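Local coordinates for probable dipeptidase (PDB 3B40), which is probably a metal-dependent dipeptidase of the membrane dipeptidase (M19) family, cleaving dipeptides, at residues 314-317 with 318-322; 303-306 with 307-310; 283-286 with 287-290; 176-179 with 180-183. The protein carries 11 engineered substitutions. All coordinates share one frame; numbering follows the deposited sequence.

All four contacts are local, closed between adjacent segments, so along the chain they run in series and none nests in or crosses another. Contact 4 (176-183) comes first, folding a tight turn in the long loop between strand 160-162 and helix 193-205. Contact 3 (283-290) ends helix 276-288. Contact 2 (303-310) shapes a 3-10 turn in the connection that follows, and contact 1 (314-322) lies near the start of helix 313-328. In space contact 1 touches each of the other three and contact 2 does likewise, whereas contacts 3 and 4 stay about 9 Å apart at their nearest atoms. Together they tie two successive helices, their connecting loop and a barrel loop.

Contact 1: residues 314-317 with 318-322; sequences QRFG and EYASA. With MG (magnesium ion), chain D.
The first turns of helix 313-328 illustrate how a regular alpha-helix distributes its work, with residues 314-317 offering carbonyls to the amides of 318-322. Glu318 N bonds to Gln314 O and Tyr319 N to Arg315 O, each at 3.1 Å. Ala320 N approaches Phe316 O more closely, at 2.8 Å and nearly in line with the C=O bond. Gly317 O is gripped twice: Ser321 N reaches it at 3.0 Å and Ser321 OG at 2.7 Å, from opposite faces of the carbonyl plane. The hydroxyl can do so because its chi1 of -56° places OG beside the backbone N, so that it folds back and donates to the carbonyl one turn earlier.

These i to i+4 bonds are those of an alpha-helix, and in this M19-family protein its sides are used differently: Phe316, Tyr319 and Ala320 are buried, Gln314 and Ser321 face solvent. On the inner side the methyl of Ala320 sits over one face of the Phe316 ring, a CH-pi contact with CB 4.2 Å from the centroid, displaced toward the CE2-CZ rim. Phe316 CG, anti to the backbone N (chi1 178°), swings the ring beside its own carbonyl, toward the next turn, where Ala320 lies; the ring also stacks with that of Phe180. Tyr319 meets Trp311 edge-to-face, and Arg315 adds a cation-pi contact with the same indole. On another side of the helix Glu318 OE2 binds a magnesium ion at 2.3 Å; OE1 stands farther off, at 2.7 Å, a long and at best weak second bond.

Contact 2: residues 303-306 with 307-310; sequences PGDP and IITI
Ile308 N donates to Asp305 O at 3.0 Å, and one residue further on Thr309 N donates to Pro306 O at 3.2 Å, with a nearly straight N-H...O angle of 172°. Both amides stand well above the plane of the carbonyl they meet, the expected consequence of pairing residues only three apart. Ile310 N to Ile307 O continues the same spacing.

The polar side chains find their partners in other parts of the chain. Asp305 OD1 forms a salt bridge with Arg286 NH2, which fastens the start of the turn to helix 276-288. Thr309 OG1 lies within hydrogen-bonding distance of Asn182 OD1.

Apolar packing is concentrated on Ile308. With CG1 beside its backbone N (chi1 -68°) and the chain extended beyond it, the side chain runs back across Asp305, bringing CD1 to 3.7 Å from Asp305 CB. The same methyl approaches Pro303 CB at 4.1 Å, so it bridges two residues on the way into the turn. Thr309 makes a smaller contact, its CG2 being 3.4 Å from Pro306 O. Beyond the turn, Ile308 and Pro303 both lean on Phe316 of helix 313-328, while Ile308 also touches Pro179.

Such successive i to i+3 bonds, opened by a proline that needs no partner for its nitrogen, define a short 3-10 helix, placed here in the connection between helices 276-288 and 313-328.

Contact 3: residues 283-286 with 287-290; sequences DALR and ARFD. Engineered in segment 283-286: Asp283 (natural residue Asn).
Ala287 N to Asp283 O (2.9 Å) and Arg288 N to Ala284 O (3.2 Å) keep the alpha-helical spacing, after which the bonding tightens: Phe289 N turns to Arg286 O at 3.0 Å, retaining a weak bond to Leu285 O, and Asp290, with a phi of 66°, is the C-prime residue of a Schellman motif closed by Leu291 N to Arg286 O and, weakly, Asp290 N to Ala287 O.

Among the side chains, Leu285 carries the contact. Its CG is anti to the backbone N (chi1 168°), which lets CD1 come forward to 3.4 Å from Phe289 CE2, the two side chains lying across one another. The same ring places its edge against the backbone, with CD2 3.3 Å from Leu285 O and that oxygen near the ring plane. The guanidinium of Arg288 lays one face over the same edge, with Phe289 CE2 3.6 Å above its plane and NH1 3.8 Å from Leu285 CD1; its CG rests 3.3 Å from Leu285 O. Asp283, an engineered residue, directs OD1 to Leu294 N beyond the helix end.

The terminus is seated on helix 313-328, where Leu285 packs on Ala322, Tyr319 and Ile326, and Phe289 meets the Tyr319 ring edge-to-face.

Contact 4: residues 176-179 with 180-183; sequences RPLP and FFND
Leu178 and Asp183 are joined by two hydrogen bonds running in opposite senses. Asp183 N donates to Leu178 O at 3.1 Å, and Leu178 N donates to Asp183 OD2 at 2.9 Å, meeting that oxygen on its anti side and 32° out of the carboxylate plane. The carboxylate reaches this amide with CG beside the backbone N (chi1 -78°). OD2 also accepts from Asn168 N, so one carboxylate oxygen links the turn to an earlier part of the same loop. Leu178 O likewise serves two donors, Phe181 N at 2.9 Å approaching from the face opposite to that used by Asp183 N. Asn182 N to Pro179 O, 3.0 Å, adds a further backbone bond.

The aromatic contact is of the CH-pi kind. Leu178 and Phe181 extend side by side, and Leu178 CD1 lies over the face of the ring, 3.8 Å from its centroid and 19° off the normal, toward the CE2-CZ rim.

Simple apolar packing is slight by comparison: Pro177 CB touches Asp183 CB at 3.6 Å, while Phe181 also touches Pro83 and Leu178 leans on Val166.

The bond from Asp183 N to Leu178 O, that from Asn182 N to Pro179 O, and a positive phi at Asn182 match a Schellman-type turn, here closing a brief 3-10 segment in the long loop that leads from strand 160-162 of the barrel to helix 193-205.

Contact 1: residues 314-317 with 318-322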
ATOM      1  N   GLN A 314      29.212  -0.102   2.448  1.00 23.83           N
ATOM      2  CA  GLN A 314      29.655  -0.258   1.066  1.00 24.12           C
ATOM      3  C   GLN A 314      29.278  -1.663   0.568  1.00 23.86           C
ATOM      4  O   GLN A 314      28.837  -1.834  -0.573  1.00 23.14           O
ATOM      5  CB  GLN A 314      31.171  -0.022   0.995  1.00 24.69           C
ATOM      6  CG  GLN A 314      31.817   0.036  -0.424  1.00 28.44           C
ATOM      7  CD  GLN A 314      31.730  -1.263  -1.222  1.00 31.98           C
ATOM      8  OE1 GLN A 314      31.280  -1.253  -2.374  1.00 34.83           O
ATOM      9  NE2 GLN A 314      32.152  -2.381  -0.625  1.00 33.67           N
ATOM     10  N   ARG A 315      29.416  -2.659   1.441  1.00 22.12           N
ATOM     11  CA  ARG A 315      29.122  -4.050   1.056  1.00 22.28           C
ATOM     12  C   ARG A 315      27.615  -4.264   0.860  1.00 21.40           C
ATOM     13  O   ARG A 315      27.183  -4.947  -0.079  1.00 20.81           O
ATOM     14  CB  ARG A 315      29.670  -5.018   2.127  1.00 21.15           C
ATOM     15  CG  ARG A 315      29.555  -6.494   1.772  1.00 21.61           C
ATOM     16  CD  ARG A 315      30.240  -7.338   2.868  1.00 23.21           C
ATOM     17  NE  ARG A 315      29.989  -8.774   2.675  1.00 24.63           N
ATOM     18  CZ  ARG A 315      30.695  -9.573   1.879  1.00 26.78           C
ATOM     19  NH1 ARG A 315      31.718  -9.092   1.175  1.00 27.29           N
ATOM     20  NH2 ARG A 315      30.375 -10.863   1.778  1.00 28.05           N
ATOM     21  N   PHE A 316      26.828  -3.673   1.763  1.00 21.66           N
ATOM     22  CA  PHE A 316      25.378  -3.692   1.651  1.00 21.55           C
ATOM     23  C   PHE A 316      24.927  -3.033   0.350  1.00 21.38           C
ATOM     24  O   PHE A 316      24.150  -3.624  -0.410  1.00 20.59           O
ATOM     25  CB  PHE A 316      24.718  -3.001   2.855  1.00 21.78           C
ATOM     26  CG  PHE A 316      23.226  -2.953   2.761  1.00 22.27           C
ATOM     27  CD1 PHE A 316      22.468  -4.074   3.082  1.00 23.39           C
ATOM     28  CD2 PHE A 316      22.580  -1.815   2.313  1.00 24.61           C
ATOM     29  CE1 PHE A 316      21.079  -4.055   2.977  1.00 23.60           C
ATOM     30  CE2 PHE A 316      21.194  -1.775   2.197  1.00 25.07           C
ATOM     31  CZ  PHE A 316      20.441  -2.900   2.534  1.00 24.91           C
ATOM     32  N   GLY A 317      25.414  -1.805   0.113  1.00 21.07           N
ATOM     33  CA  GLY A 317      25.144  -1.082  -1.117  1.00 21.41           C
ATOM     34  C   GLY A 317      25.334  -1.914  -2.369  1.00 21.86           C
ATOM     35  O   GLY A 317      24.452  -1.969  -3.213  1.00 21.68           O
ATOM     36  N   GLU A 318      26.477  -2.594  -2.469  1.00 23.17           N
ATOM     37  CA  GLU A 318      26.782  -3.439  -3.620  1.00 23.99           C
ATOM     38  C   GLU A 318      25.810  -4.597  -3.799  1.00 23.73           C
ATOM     39  O   GLU A 318      25.331  -4.876  -4.904  1.00 24.09           O
ATOM     40  CB  GLU A 318      28.194  -3.990  -3.496  1.00 24.84           C
ATOM     41  CG  GLU A 318      29.224  -3.190  -4.251  1.00 29.95           C
ATOM     42  CD  GLU A 318      30.521  -3.935  -4.377  1.00 34.69           C
ATOM     43  OE1 GLU A 318      31.583  -3.361  -4.013  1.00 39.06           O
ATOM     44  OE2 GLU A 318      30.485  -5.107  -4.827  1.00 35.37           O
ATOM     45  N   TYR A 319      25.538  -5.285  -2.700  1.00 22.53           N
ATOM     46  CA  TYR A 319      24.635  -6.417  -2.709  1.00 21.48           C
ATOM     47  C   TYR A 319      23.182  -6.009  -3.020  1.00 21.61           C
ATOM     48  O   TYR A 319      22.586  -6.545  -3.966  1.00 22.08           O
ATOM     49  CB  TYR A 319      24.727  -7.169  -1.369  1.00 19.19           C
ATOM     50  CG  TYR A 319      23.731  -8.273  -1.268  1.00 18.37           C
ATOM     51  CD1 TYR A 319      23.929  -9.474  -1.931  1.00 17.20           C
ATOM     52  CD2 TYR A 319      22.574  -8.116  -0.496  1.00 15.26           C
ATOM     53  CE1 TYR A 319      22.980 -10.502  -1.850  1.00 18.42           C
ATOM     54  CE2 TYR A 319      21.639  -9.116  -0.410  1.00 17.01           C
ATOM     55  CZ  TYR A 319      21.840 -10.314  -1.072  1.00 17.74           C
ATOM     56  OH  TYR A 319      20.890 -11.307  -0.971  1.00 16.11           O
ATOM     57  N   ALA A 320      22.626  -5.098  -2.206  1.00 21.05           N
ATOM     58  CA  ALA A 320      21.288  -4.499  -2.439  1.00 21.37           C
ATOM     59  C   ALA A 320      21.110  -4.031  -3.891  1.00 21.49           C
ATOM     60  O   ALA A 320      20.153  -4.420  -4.569  1.00 21.58           O
ATOM     61  CB  ALA A 320      21.027  -3.322  -1.442  1.00 20.61           C
ATOM     62  N   SER A 321      22.046  -3.213  -4.385  1.00 22.33           N
ATOM     63  CA  SER A 321      21.955  -2.728  -5.788  1.00 21.82           C
ATOM     64  C   SER A 321      21.870  -3.877  -6.761  1.00 20.49           C
ATOM     65  O   SER A 321      20.968  -3.914  -7.600  1.00 20.35           O
ATOM     66  CB  SER A 321      23.110  -1.815  -6.154  1.00 22.50           C
ATOM     67  OG  SER A 321      23.169  -0.740  -5.229  1.00 25.79           O
ATOM     68  N   ALA A 322      22.773  -4.840  -6.624  1.00 19.30           N
ATOM     69  CA  ALA A 322      22.766  -6.018  -7.487  1.00 19.09           C
ATOM     70  C   ALA A 322      21.510  -6.867  -7.380  1.00 19.46           C
ATOM     71  O   ALA A 322      21.043  -7.406  -8.385  1.00 19.93           O
ATOM     72  CB  ALA A 322      24.006  -6.894  -7.233  1.00 18.71           C
TER
HETATM   73 MG    MG D 449      32.708  -5.430  -5.397  0.50 27.35          MG

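Contact 2: residues 303-306 with 307-310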
ATOM      1  N   PRO A 303      16.973  -7.518   0.680  1.00 20.62           N
ATOM      2  CA  PRO A 303      18.123  -7.965   1.471  1.00 20.20           C
ATOM      3  C   PRO A 303      17.770  -8.215   2.940  1.00 19.48           C
ATOM      4  O   PRO A 303      18.010  -7.352   3.778  1.00 19.89           O
ATOM      5  CB  PRO A 303      19.115  -6.804   1.330  1.00 20.30           C
ATOM      6  CG  PRO A 303      18.266  -5.628   0.964  1.00 21.44           C
ATOM      7  CD  PRO A 303      17.168  -6.160   0.140  1.00 20.31           C
ATOM      8  N   GLY A 304      17.236  -9.394   3.239  1.00 18.39           N
ATOM      9  CA  GLY A 304      16.644  -9.672   4.567  1.00 17.07           C
ATOM     10  C   GLY A 304      17.466 -10.550   5.506  1.00 16.12           C
ATOM     11  O   GLY A 304      17.143 -10.703   6.692  1.00 16.62           O
ATOM     12  N   ASP A 305      18.539 -11.133   5.003  1.00 16.91           N
ATOM     13  CA  ASP A 305      19.365 -12.044   5.825  1.00 16.88           C
ATOM     14  C   ASP A 305      19.883 -11.338   7.062  1.00 16.09           C
ATOM     15  O   ASP A 305      20.463 -10.248   6.960  1.00 16.60           O
ATOM     16  CB  ASP A 305      20.534 -12.605   5.032  1.00 17.24           C
ATOM     17  CG  ASP A 305      20.083 -13.404   3.840  1.00 18.65           C
ATOM     18  OD1 ASP A 305      20.222 -14.644   3.885  1.00 19.40           O
ATOM     19  OD2 ASP A 305      19.590 -12.797   2.854  1.00 21.19           O
ATOM     20  N   PRO A 306      19.602 -11.908   8.240  1.00 15.97           N
ATOM     21  CA  PRO A 306      19.965 -11.345   9.548  1.00 15.38           C
ATOM     22  C   PRO A 306      21.435 -10.956   9.688  1.00 15.56           C
ATOM     23  O   PRO A 306      21.730  -9.895  10.227  1.00 14.72           O
ATOM     24  CB  PRO A 306      19.563 -12.463  10.520  1.00 14.62           C
ATOM     25  CG  PRO A 306      18.381 -13.064   9.853  1.00 15.71           C
ATOM     26  CD  PRO A 306      18.786 -13.128   8.403  1.00 15.65           C
ATOM     27  N   ILE A 307      22.334 -11.807   9.206  1.00 15.75           N
ATOM     28  CA  ILE A 307      23.786 -11.539   9.276  1.00 16.15           C
ATOM     29  C   ILE A 307      24.175 -10.234   8.568  1.00 16.20           C
ATOM     30  O   ILE A 307      25.197  -9.643   8.896  1.00 16.27           O
ATOM     31  CB  ILE A 307      24.609 -12.738   8.698  1.00 16.79           C
ATOM     32  CG1 ILE A 307      26.104 -12.647   9.052  1.00 16.76           C
ATOM     33  CG2 ILE A 307      24.426 -12.832   7.196  1.00 13.91           C
ATOM     34  CD1 ILE A 307      26.407 -12.747  10.475  1.00 17.14           C
ATOM     35  N   ILE A 308      23.338  -9.759   7.636  1.00 16.40           N
ATOM     36  CA  ILE A 308      23.642  -8.515   6.879  1.00 15.58           C
ATOM     37  C   ILE A 308      23.854  -7.335   7.860  1.00 16.13           C
ATOM     38  O   ILE A 308      24.532  -6.356   7.545  1.00 16.93           O
ATOM     39  CB  ILE A 308      22.557  -8.240   5.782  1.00 15.53           C
ATOM     40  CG1 ILE A 308      22.638  -9.306   4.665  1.00 15.74           C
ATOM     41  CG2 ILE A 308      22.676  -6.815   5.234  1.00 16.13           C
ATOM     42  CD1 ILE A 308      21.500  -9.280   3.639  1.00 15.91           C
ATOM     43  N   THR A 309      23.356  -7.444   9.088  1.00 14.94           N
ATOM     44  CA  THR A 309      23.565  -6.341  10.043  1.00 14.75           C
ATOM     45  C   THR A 309      25.056  -6.026  10.340  1.00 14.49           C
ATOM     46  O   THR A 309      25.393  -4.883  10.693  1.00 13.21           O
ATOM     47  CB  THR A 309      22.821  -6.553  11.392  1.00 15.06           C
ATOM     48  OG1 THR A 309      22.880  -5.333  12.162  1.00 14.72           O
ATOM     49  CG2 THR A 309      23.447  -7.703  12.205  1.00 14.66           C
ATOM     50  N   ILE A 310      25.932  -7.022  10.180  1.00 14.84           N
ATOM     51  CA  ILE A 310      27.390  -6.822  10.432  1.00 16.03           C
ATOM     52  C   ILE A 310      28.195  -6.310   9.226  1.00 16.91           C
ATOM     53  O   ILE A 310      29.364  -5.928   9.381  1.00 17.00           O
ATOM     54  CB  ILE A 310      28.100  -8.083  11.039  1.00 15.31           C
ATOM     55  CG1 ILE A 310      28.238  -9.204   9.991  1.00 17.71           C
ATOM     56  CG2 ILE A 310      27.307  -8.611  12.228  1.00 14.59           C
ATOM     57  CD1 ILE A 310      29.330 -10.244  10.309  1.00 16.93           C
TER

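Contact 3: residues 283-286 with 287-290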
ATOM      1  N   ASP A 283      20.781 -16.760  -6.420  1.00 22.70           N
ATOM      2  CA  ASP A 283      21.674 -17.708  -5.722  1.00 23.87           C
ATOM      3  C   ASP A 283      23.164 -17.506  -6.033  1.00 24.10           C
ATOM      4  O   ASP A 283      24.008 -17.545  -5.118  1.00 24.80           O
ATOM      5  CB  ASP A 283      21.223 -19.161  -5.947  1.00 24.07           C
ATOM      6  CG  ASP A 283      20.133 -19.601  -4.955  1.00 24.72           C
ATOM      7  OD1 ASP A 283      19.867 -18.878  -3.954  1.00 23.25           O
ATOM      8  OD2 ASP A 283      19.558 -20.695  -5.157  1.00 25.35           O
ATOM      9  N   ALA A 284      23.485 -17.226  -7.299  1.00 24.45           N
ATOM     10  CA  ALA A 284      24.874 -16.917  -7.679  1.00 24.61           C
ATOM     11  C   ALA A 284      25.356 -15.674  -6.945  1.00 24.71           C
ATOM     12  O   ALA A 284      26.494 -15.636  -6.484  1.00 24.84           O
ATOM     13  CB  ALA A 284      25.012 -16.740  -9.198  1.00 25.43           C
ATOM     14  N   LEU A 285      24.490 -14.661  -6.820  1.00 24.19           N
ATOM     15  CA  LEU A 285      24.860 -13.430  -6.116  1.00 23.12           C
ATOM     16  C   LEU A 285      25.044 -13.686  -4.622  1.00 22.46           C
ATOM     17  O   LEU A 285      25.982 -13.188  -4.021  1.00 22.82           O
ATOM     18  CB  LEU A 285      23.823 -12.329  -6.343  1.00 23.60           C
ATOM     19  CG  LEU A 285      23.867 -11.058  -5.490  1.00 21.16           C
ATOM     20  CD1 LEU A 285      25.062 -10.208  -5.884  1.00 23.54           C
ATOM     21  CD2 LEU A 285      22.614 -10.274  -5.685  1.00 20.20           C
ATOM     22  N   ARG A 286      24.141 -14.461  -4.044  1.00 22.02           N
ATOM     23  CA  ARG A 286      24.184 -14.781  -2.625  1.00 22.12           C
ATOM     24  C   ARG A 286      25.511 -15.503  -2.296  1.00 23.09           C
ATOM     25  O   ARG A 286      26.241 -15.107  -1.392  1.00 23.40           O
ATOM     26  CB  ARG A 286      22.952 -15.615  -2.266  1.00 22.02           C
ATOM     27  CG  ARG A 286      21.676 -14.770  -2.090  1.00 20.14           C
ATOM     28  CD  ARG A 286      20.435 -15.631  -1.868  1.00 20.07           C
ATOM     29  NE  ARG A 286      20.514 -16.248  -0.539  1.00 17.44           N
ATOM     30  CZ  ARG A 286      20.217 -15.606   0.581  1.00 17.07           C
ATOM     31  NH1 ARG A 286      19.772 -14.339   0.527  1.00 15.64           N
ATOM     32  NH2 ARG A 286      20.374 -16.220   1.747  1.00 16.02           N
ATOM     33  N   ALA A 287      25.826 -16.532  -3.076  1.00 24.35           N
ATOM     34  CA  ALA A 287      27.127 -17.215  -3.042  1.00 25.01           C
ATOM     35  C   ALA A 287      28.376 -16.298  -3.075  1.00 25.33           C
ATOM     36  O   ALA A 287      29.314 -16.519  -2.309  1.00 25.28           O
ATOM     37  CB  ALA A 287      27.194 -18.257  -4.147  1.00 24.80           C
ATOM     38  N   ARG A 288      28.409 -15.264  -3.917  1.00 26.45           N
ATOM     39  CA  ARG A 288      29.581 -14.354  -3.864  1.00 27.50           C
ATOM     40  C   ARG A 288      29.621 -13.396  -2.682  1.00 26.48           C
ATOM     41  O   ARG A 288      30.649 -12.757  -2.444  1.00 26.31           O
ATOM     42  CB  ARG A 288      29.888 -13.620  -5.184  1.00 28.05           C
ATOM     43  CG  ARG A 288      28.729 -12.995  -5.908  1.00 30.28           C
ATOM     44  CD  ARG A 288      29.199 -12.266  -7.178  1.00 30.91           C
ATOM     45  NE  ARG A 288      29.542 -10.855  -6.884  1.00 39.87           N
ATOM     46  CZ  ARG A 288      28.956  -9.770  -7.415  1.00 39.71           C
ATOM     47  NH1 ARG A 288      27.996  -9.875  -8.330  1.00 39.82           N
ATOM     48  NH2 ARG A 288      29.356  -8.557  -7.045  1.00 40.02           N
ATOM     49  N   PHE A 289      28.519 -13.296  -1.935  1.00 25.33           N
ATOM     50  CA  PHE A 289      28.509 -12.507  -0.697  1.00 23.74           C
ATOM     51  C   PHE A 289      28.430 -13.393   0.547  1.00 23.34           C
ATOM     52  O   PHE A 289      28.086 -12.923   1.620  1.00 22.88           O
ATOM     53  CB  PHE A 289      27.362 -11.489  -0.703  1.00 23.83           C
ATOM     54  CG  PHE A 289      27.608 -10.324  -1.605  1.00 23.04           C
ATOM     55  CD1 PHE A 289      28.144  -9.136  -1.095  1.00 24.44           C
ATOM     56  CD2 PHE A 289      27.353 -10.420  -2.963  1.00 22.15           C
ATOM     57  CE1 PHE A 289      28.384  -8.051  -1.930  1.00 23.39           C
ATOM     58  CE2 PHE A 289      27.587  -9.343  -3.802  1.00 23.49           C
ATOM     59  CZ  PHE A 289      28.110  -8.160  -3.279  1.00 23.48           C
ATOM     60  N   ASP A 290      28.749 -14.672   0.386  1.00 23.91           N
ATOM     61  CA  ASP A 290      28.850 -15.625   1.499  1.00 24.48           C
ATOM     62  C   ASP A 290      27.511 -15.901   2.206  1.00 24.54           C
ATOM     63  O   ASP A 290      27.476 -16.213   3.401  1.00 24.96           O
ATOM     64  CB  ASP A 290      29.918 -15.169   2.503  1.00 24.93           C
ATOM     65  CG  ASP A 290      31.338 -15.249   1.941  1.00 27.62           C
ATOM     66  OD1 ASP A 290      31.690 -16.263   1.292  1.00 27.94           O
ATOM     67  OD2 ASP A 290      32.104 -14.282   2.159  1.00 31.97           O
TER

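Contact 4: residues 176-179 with 180-183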
ATOM      1  N   ARG A 176       8.509  -7.237   7.543  1.00 14.64           N
ATOM      2  CA  ARG A 176       9.792  -7.209   6.823  1.00 14.45           C
ATOM      3  C   ARG A 176      10.818  -6.459   7.639  1.00 13.77           C
ATOM      4  O   ARG A 176      11.137  -5.298   7.315  1.00 14.26           O
ATOM      5  CB  ARG A 176       9.617  -6.563   5.447  1.00 14.95           C
ATOM      6  CG  ARG A 176       8.918  -7.488   4.441  1.00 16.63           C
ATOM      7  CD  ARG A 176       8.869  -6.830   3.069  1.00 16.55           C
ATOM      8  NE  ARG A 176       7.925  -5.706   3.036  1.00 20.27           N
ATOM      9  CZ  ARG A 176       7.637  -4.997   1.943  1.00 24.41           C
ATOM     10  NH1 ARG A 176       6.756  -3.992   2.010  1.00 21.71           N
ATOM     11  NH2 ARG A 176       8.236  -5.289   0.783  1.00 22.70           N
ATOM     12  N   PRO A 177      11.323  -7.103   8.709  1.00 13.40           N
ATOM     13  CA  PRO A 177      12.419  -6.506   9.473  1.00 14.66           C
ATOM     14  C   PRO A 177      13.642  -6.338   8.560  1.00 15.52           C
ATOM     15  O   PRO A 177      13.945  -7.228   7.731  1.00 13.61           O
ATOM     16  CB  PRO A 177      12.703  -7.527  10.618  1.00 14.93           C
ATOM     17  CG  PRO A 177      11.961  -8.772  10.296  1.00 13.80           C
ATOM     18  CD  PRO A 177      10.932  -8.449   9.205  1.00 14.12           C
ATOM     19  N   LEU A 178      14.297  -5.187   8.661  1.00 15.65           N
ATOM     20  CA  LEU A 178      15.512  -4.979   7.873  1.00 17.45           C
ATOM     21  C   LEU A 178      16.805  -5.148   8.657  1.00 17.59           C
ATOM     22  O   LEU A 178      17.056  -4.404   9.624  1.00 16.70           O
ATOM     23  CB  LEU A 178      15.559  -3.582   7.290  1.00 17.96           C
ATOM     24  CG  LEU A 178      14.675  -3.201   6.123  1.00 21.73           C
ATOM     25  CD1 LEU A 178      15.269  -1.895   5.554  1.00 21.92           C
ATOM     26  CD2 LEU A 178      14.639  -4.331   5.086  1.00 24.95           C
ATOM     27  N   PRO A 179      17.676  -6.049   8.177  1.00 17.74           N
ATOM     28  CA  PRO A 179      18.963  -6.258   8.831  1.00 17.91           C
ATOM     29  C   PRO A 179      19.874  -5.027   8.743  1.00 18.51           C
ATOM     30  O   PRO A 179      20.698  -4.815   9.621  1.00 17.93           O
ATOM     31  CB  PRO A 179      19.553  -7.443   8.080  1.00 18.19           C
ATOM     32  CG  PRO A 179      18.920  -7.419   6.748  1.00 17.12           C
ATOM     33  CD  PRO A 179      17.514  -6.900   6.985  1.00 17.87           C
ATOM     34  N   PHE A 180      19.690  -4.202   7.716  1.00 17.86           N
ATOM     35  CA  PHE A 180      20.350  -2.883   7.652  1.00 18.10           C
ATOM     36  C   PHE A 180      20.007  -1.929   8.826  1.00 17.17           C
ATOM     37  O   PHE A 180      20.819  -1.054   9.177  1.00 16.99           O
ATOM     38  CB  PHE A 180      20.030  -2.217   6.311  1.00 18.81           C
ATOM     39  CG  PHE A 180      20.924  -1.049   5.985  1.00 19.98           C
ATOM     40  CD1 PHE A 180      22.279  -1.248   5.698  1.00 21.44           C
ATOM     41  CD2 PHE A 180      20.405   0.238   5.929  1.00 21.09           C
ATOM     42  CE1 PHE A 180      23.137  -0.154   5.385  1.00 23.04           C
ATOM     43  CE2 PHE A 180      21.246   1.340   5.621  1.00 23.31           C
ATOM     44  CZ  PHE A 180      22.605   1.138   5.339  1.00 21.35           C
ATOM     45  N   PHE A 181      18.818  -2.084   9.421  1.00 15.85           N
ATOM     46  CA  PHE A 181      18.396  -1.297  10.610  1.00 15.59           C
ATOM     47  C   PHE A 181      18.717  -2.028  11.934  1.00 15.21           C
ATOM     48  O   PHE A 181      18.283  -1.612  13.016  1.00 15.53           O
ATOM     49  CB  PHE A 181      16.880  -1.045  10.566  1.00 16.07           C
ATOM     50  CG  PHE A 181      16.415  -0.185   9.404  1.00 18.10           C
ATOM     51  CD1 PHE A 181      17.323   0.582   8.665  1.00 19.28           C
ATOM     52  CD2 PHE A 181      15.040  -0.102   9.096  1.00 20.04           C
ATOM     53  CE1 PHE A 181      16.866   1.383   7.590  1.00 22.30           C
ATOM     54  CE2 PHE A 181      14.577   0.687   8.041  1.00 19.78           C
ATOM     55  CZ  PHE A 181      15.495   1.435   7.282  1.00 18.57           C
ATOM     56  N   ASN A 182      19.419  -3.147  11.812  1.00 15.45           N
ATOM     57  CA  ASN A 182      19.731  -4.084  12.911  1.00 15.40           C
ATOM     58  C   ASN A 182      18.449  -4.674  13.531  1.00 15.23           C
ATOM     59  O   ASN A 182      18.396  -4.971  14.713  1.00 14.92           O
ATOM     60  CB  ASN A 182      20.667  -3.426  13.958  1.00 14.77           C
ATOM     61  CG  ASN A 182      21.226  -4.432  14.964  1.00 15.82           C
ATOM     62  OD1 ASN A 182      21.512  -5.572  14.606  1.00 17.07           O
ATOM     63  ND2 ASN A 182      21.362  -4.014  16.235  1.00 16.43           N
ATOM     64  N   ASP A 183      17.415  -4.859  12.713  1.00 15.83           N
ATOM     65  CA  ASP A 183      16.108  -5.357  13.196  1.00 16.11           C
ATOM     66  C   ASP A 183      16.184  -6.822  13.618  1.00 16.86           C
ATOM     67  O   ASP A 183      16.900  -7.617  12.989  1.00 17.05           O
ATOM     68  CB  ASP A 183      15.041  -5.238  12.098  1.00 16.04           C
ATOM     69  CG  ASP A 183      14.512  -3.828  11.923  1.00 17.43           C
ATOM     70  OD1 ASP A 183      14.865  -2.928  12.713  1.00 19.82           O
ATOM     71  OD2 ASP A 183      13.691  -3.617  10.999  1.00 19.16           O
TER